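Local coordinates for protein putative alpha-galactosidase (Bacteroides fragilis, PDB 4NZJ) that probably hydrolyses terminal, non-reducing alpha-D-galactose residues from alpha-galactosides, at residues Gly11-His19 with Lys76-Gln87. Sequence-based numbering, arbitrary orientation.
Sequences GKPRINSPH and KAENALGVSVKQ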
loop_
_atom_site.group_PDB
_atom_site.type_symbol
_atom_site.label_atom_id
_atom_site.label_comp_id
_atom_site.label_asym_id
_atom_site.label_seq_id
_atom_site.Cartn_x
_atom_site.Cartn_y
_atom_site.Cartn_z
ATOM N N GLY A 11 -10.999 14.934 -18.202
ATOM C CA GLY A 11 -9.912 14.973 -19.166
ATOM C C GLY A 11 -9.730 13.677 -19.927
ATOM O O GLY A 11 -10.511 12.727 -19.782
ATOM N N LYS A 12 -8.689 13.650 -20.752
ATOM C CA LYS A 12 -8.342 12.469 -21.524
ATOM C C LYS A 12 -7.851 11.371 -20.586
ATOM O O LYS A 12 -7.457 11.657 -19.450
ATOM C CB LYS A 12 -7.278 12.803 -22.577
ATOM C CG LYS A 12 -5.904 13.165 -22.027
ATOM C CD LYS A 12 -4.918 13.446 -23.154
ATOM C CE LYS A 12 -4.388 12.160 -23.777
ATOM N NZ LYS A 12 -3.784 12.394 -25.118
ATOM N N PRO A 13 -7.867 10.111 -21.053
ATOM C CA PRO A 13 -7.472 9.023 -20.161
ATOM C C PRO A 13 -6.027 9.150 -19.710
ATOM O O PRO A 13 -5.193 9.678 -20.446
ATOM C CB PRO A 13 -7.646 7.767 -21.025
ATOM C CG PRO A 13 -8.527 8.177 -22.147
ATOM C CD PRO A 13 -8.196 9.613 -22.398
ATOM N N ARG A 14 -5.752 8.694 -18.495
ATOM C CA ARG A 14 -4.393 8.594 -17.981
ATOM C C ARG A 14 -4.314 7.259 -17.255
ATOM O O ARG A 14 -4.920 7.092 -16.196
ATOM C CB ARG A 14 -4.069 9.770 -17.039
ATOM C CG ARG A 14 -4.423 11.128 -17.641
ATOM C CD ARG A 14 -4.132 12.317 -16.740
ATOM N NE ARG A 14 -5.037 12.465 -15.596
ATOM C CZ ARG A 14 -6.318 12.844 -15.652
ATOM N NH1 ARG A 14 -6.925 13.088 -16.809
ATOM N NH2 ARG A 14 -7.011 12.958 -14.524
ATOM N N ILE A 15 -3.611 6.296 -17.848
ATOM C CA ILE A 15 -3.418 4.994 -17.211
ATOM C C ILE A 15 -2.359 5.159 -16.126
ATOM O O ILE A 15 -1.222 5.554 -16.406
ATOM C CB ILE A 15 -2.993 3.900 -18.211
ATOM C CG1 ILE A 15 -4.109 3.668 -19.234
ATOM C CG2 ILE A 15 -2.658 2.601 -17.481
ATOM C CD1 ILE A 15 -3.710 2.800 -20.413
ATOM N N ASN A 16 -2.756 4.870 -14.893
ATOM C CA ASN A 16 -1.926 5.130 -13.723
ATOM C C ASN A 16 -1.153 3.899 -13.258
ATOM O O ASN A 16 -1.361 2.790 -13.760
ATOM C CB ASN A 16 -2.800 5.684 -12.589
ATOM C CG ASN A 16 -3.494 6.984 -12.969
ATOM O OD1 ASN A 16 -2.868 7.890 -13.520
ATOM N ND2 ASN A 16 -4.790 7.085 -12.675
ATOM N N SER A 17 -0.248 4.123 -12.303
ATOM C CA SER A 17 0.521 3.058 -11.661
ATOM C C SER A 17 -0.399 2.124 -10.870
ATOM O O SER A 17 -1.482 2.540 -10.447
ATOM C CB SER A 17 1.573 3.672 -10.728
ATOM O OG SER A 17 2.471 4.493 -11.460
ATOM N N PRO A 18 0.038 0.869 -10.627
ATOM C CA PRO A 18 1.343 0.268 -10.952
ATOM C C PRO A 18 1.482 -0.130 -12.408
ATOM O O PRO A 18 0.489 -0.450 -13.051
ATOM C CB PRO A 18 1.374 -0.991 -10.082
ATOM C CG PRO A 18 -0.059 -1.358 -9.905
ATOM C CD PRO A 18 -0.816 -0.061 -9.865
ATOM N N HIS A 19 2.718 -0.137 -12.905
ATOM C CA HIS A 19 3.019 -0.579 -14.267
ATOM C C HIS A 19 3.726 -1.943 -14.292
ATOM O O HIS A 19 4.269 -2.359 -15.320
ATOM C CB HIS A 19 3.881 0.472 -14.972
ATOM C CG HIS A 19 3.275 1.844 -14.977
ATOM N ND1 HIS A 19 2.109 2.142 -15.650
ATOM C CD2 HIS A 19 3.679 3.000 -14.397
ATOM C CE1 HIS A 19 1.816 3.419 -15.478
ATOM N NE2 HIS A 19 2.753 3.961 -14.720
ATOM N N LYS A 76 -4.364 0.210 -23.603
ATOM C CA LYS A 76 -4.928 1.411 -24.192
ATOM C C LYS A 76 -6.260 1.730 -23.519
ATOM O O LYS A 76 -7.095 0.849 -23.334
ATOM C CB LYS A 76 -5.127 1.211 -25.694
ATOM C CG LYS A 76 -5.566 2.450 -26.447
ATOM C CD LYS A 76 -5.667 2.152 -27.933
ATOM C CE LYS A 76 -6.060 3.385 -28.726
ATOM N NZ LYS A 76 -6.475 3.044 -30.116
ATOM N N ALA A 77 -6.433 2.988 -23.127
ATOM C CA ALA A 77 -7.693 3.479 -22.592
ATOM C C ALA A 77 -8.142 4.614 -23.487
ATOM O O ALA A 77 -7.322 5.453 -23.862
ATOM C CB ALA A 77 -7.508 3.967 -21.167
ATOM N N GLU A 78 -9.432 4.629 -23.830
ATOM C CA GLU A 78 -10.005 5.620 -24.742
ATOM C C GLU A 78 -11.292 6.209 -24.175
ATOM O O GLU A 78 -12.147 5.470 -23.692
ATOM C CB GLU A 78 -10.355 4.972 -26.087
ATOM C CG GLU A 78 -9.232 4.215 -26.774
ATOM C CD GLU A 78 -9.713 3.474 -28.010
ATOM O OE1 GLU A 78 -10.498 2.509 -27.868
ATOM O OE2 GLU A 78 -9.309 3.857 -29.129
ATOM N N ASN A 79 -11.434 7.528 -24.255
ATOM C CA ASN A 79 -12.708 8.190 -23.983
ATOM C C ASN A 79 -12.969 9.252 -25.062
ATOM O O ASN A 79 -12.219 9.343 -26.042
ATOM C CB ASN A 79 -12.761 8.764 -22.553
ATOM C CG ASN A 79 -11.801 9.920 -22.329
ATOM O OD1 ASN A 79 -11.300 10.530 -23.271
ATOM N ND2 ASN A 79 -11.549 10.235 -21.059
ATOM N N ALA A 80 -14.020 10.045 -24.887
ATOM C CA ALA A 80 -14.391 11.074 -25.863
ATOM C C ALA A 80 -13.293 12.120 -26.122
ATOM O O ALA A 80 -13.273 12.740 -27.187
ATOM C CB ALA A 80 -15.676 11.765 -25.427
ATOM N N LEU A 81 -12.392 12.309 -25.159
ATOM C CA LEU A 81 -11.373 13.358 -25.238
ATOM C C LEU A 81 -9.988 12.886 -25.690
ATOM O O LEU A 81 -9.133 13.718 -25.989
ATOM C CB LEU A 81 -11.251 14.076 -23.891
ATOM C CG LEU A 81 -12.534 14.730 -23.367
ATOM C CD1 LEU A 81 -12.279 15.383 -22.018
ATOM C CD2 LEU A 81 -13.084 15.747 -24.356
ATOM N N GLY A 82 -9.752 11.576 -25.748
ATOM C CA GLY A 82 -8.460 11.073 -26.224
ATOM C C GLY A 82 -8.109 9.663 -25.785
ATOM O O GLY A 82 -8.986 8.888 -25.394
ATOM N N VAL A 83 -6.814 9.344 -25.854
ATOM C CA VAL A 83 -6.311 8.007 -25.541
ATOM C C VAL A 83 -5.061 8.050 -24.663
ATOM O O VAL A 83 -4.298 9.019 -24.690
ATOM C CB VAL A 83 -5.986 7.199 -26.822
ATOM C CG1 VAL A 83 -7.178 7.186 -27.768
ATOM C CG2 VAL A 83 -4.749 7.749 -27.524
ATOM N N SER A 84 -4.874 6.990 -23.882
ATOM C CA SER A 84 -3.664 6.779 -23.102
ATOM C C SER A 84 -3.161 5.388 -23.456
ATOM O O SER A 84 -3.939 4.432 -23.449
ATOM C CB SER A 84 -3.965 6.863 -21.602
ATOM O OG SER A 84 -2.826 6.563 -20.798
ATOM N N VAL A 85 -1.875 5.285 -23.782
ATOM C CA VAL A 85 -1.238 4.004 -24.067
ATOM C C VAL A 85 -0.090 3.822 -23.088
ATOM O O VAL A 85 0.746 4.711 -22.942
ATOM C CB VAL A 85 -0.714 3.932 -25.515
ATOM C CG1 VAL A 85 0.017 2.618 -25.761
ATOM C CG2 VAL A 85 -1.864 4.098 -26.498
ATOM N N LYS A 86 -0.057 2.676 -22.416
ATOM C CA LYS A 86 0.937 2.416 -21.385
ATOM C C LYS A 86 1.320 0.944 -21.394
ATOM O O LYS A 86 0.466 0.081 -21.603
ATOM C CB LYS A 86 0.363 2.775 -20.010
ATOM C CG LYS A 86 1.220 3.716 -19.186
ATOM C CD LYS A 86 1.200 5.118 -19.773
ATOM C CE LYS A 86 1.807 6.133 -18.823
ATOM N NZ LYS A 86 1.907 7.479 -19.453
ATOM N N GLN A 87 2.594 0.664 -21.138
ATOM C CA GLN A 87 3.064 -0.708 -20.989
ATOM C C GLN A 87 2.707 -1.228 -19.599
ATOM O O GLN A 87 2.715 -0.479 -18.618
ATOM C CB GLN A 87 4.584 -0.798 -21.182
ATOM C CG GLN A 87 5.125 -0.212 -22.479
ATOM C CD GLN A 87 4.812 -1.058 -23.695
ATOM O OE1 GLN A 87 3.668 -1.115 -24.148
ATOM N NE2 GLN A 87 5.834 -1.706 -24.247
HETATM O O HOH W 1 -5.148 11.313 -27.223
HETATM O O HOH W 2 0.501 0.507 -17.001
#
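S84 and N79 of the hairpin 76-87, not its backbone, supply the two hydrogen bonds to the backbone of 11-19, at I15 N and G11 O. S84 accepts on OG from I15 N (3.1 Å, nearly straight at 164°), its hydroxyl set anti to its own backbone N (chi1 176°). Near the turn, N79 ND2 donates to a lone pair of G11 O (3.0 Å) and also to Q38 O, while N79 OD1 takes the N-H of L81 (2.8 Å) from above the carbonyl plane, an Asx turn within the type I turn N79-G82. Between these polar points P13 lays its ring on the hairpin, CB against the methyl CB of A77 (3.8 Å) and CD close to G82 O. I15 continues the apolar layer: CG1 meets A77 CB (3.9 Å), and CG2 rests on CB of K86, whose CG lies 3.8 Å from CE1 of H19. Waters bridge K12 NZ to V83 N and H19 ND1 to Q87 O. Strand 14-15 pairs with strand 28-36 in one sheet of the Ig-like β-sandwich, the hairpin belongs to the other, and P13, I15 and A77 contribute to the apolar layer between them. Side-chain-to-backbone bonds can thus join two sheets where strand pairing is absent. Bonded to two carbonyls through ND2, and at OD1 to L81 N and weakly to G82 N, the N79 amide is probably fixed in rotation, tying the turn to both G11 and Q38.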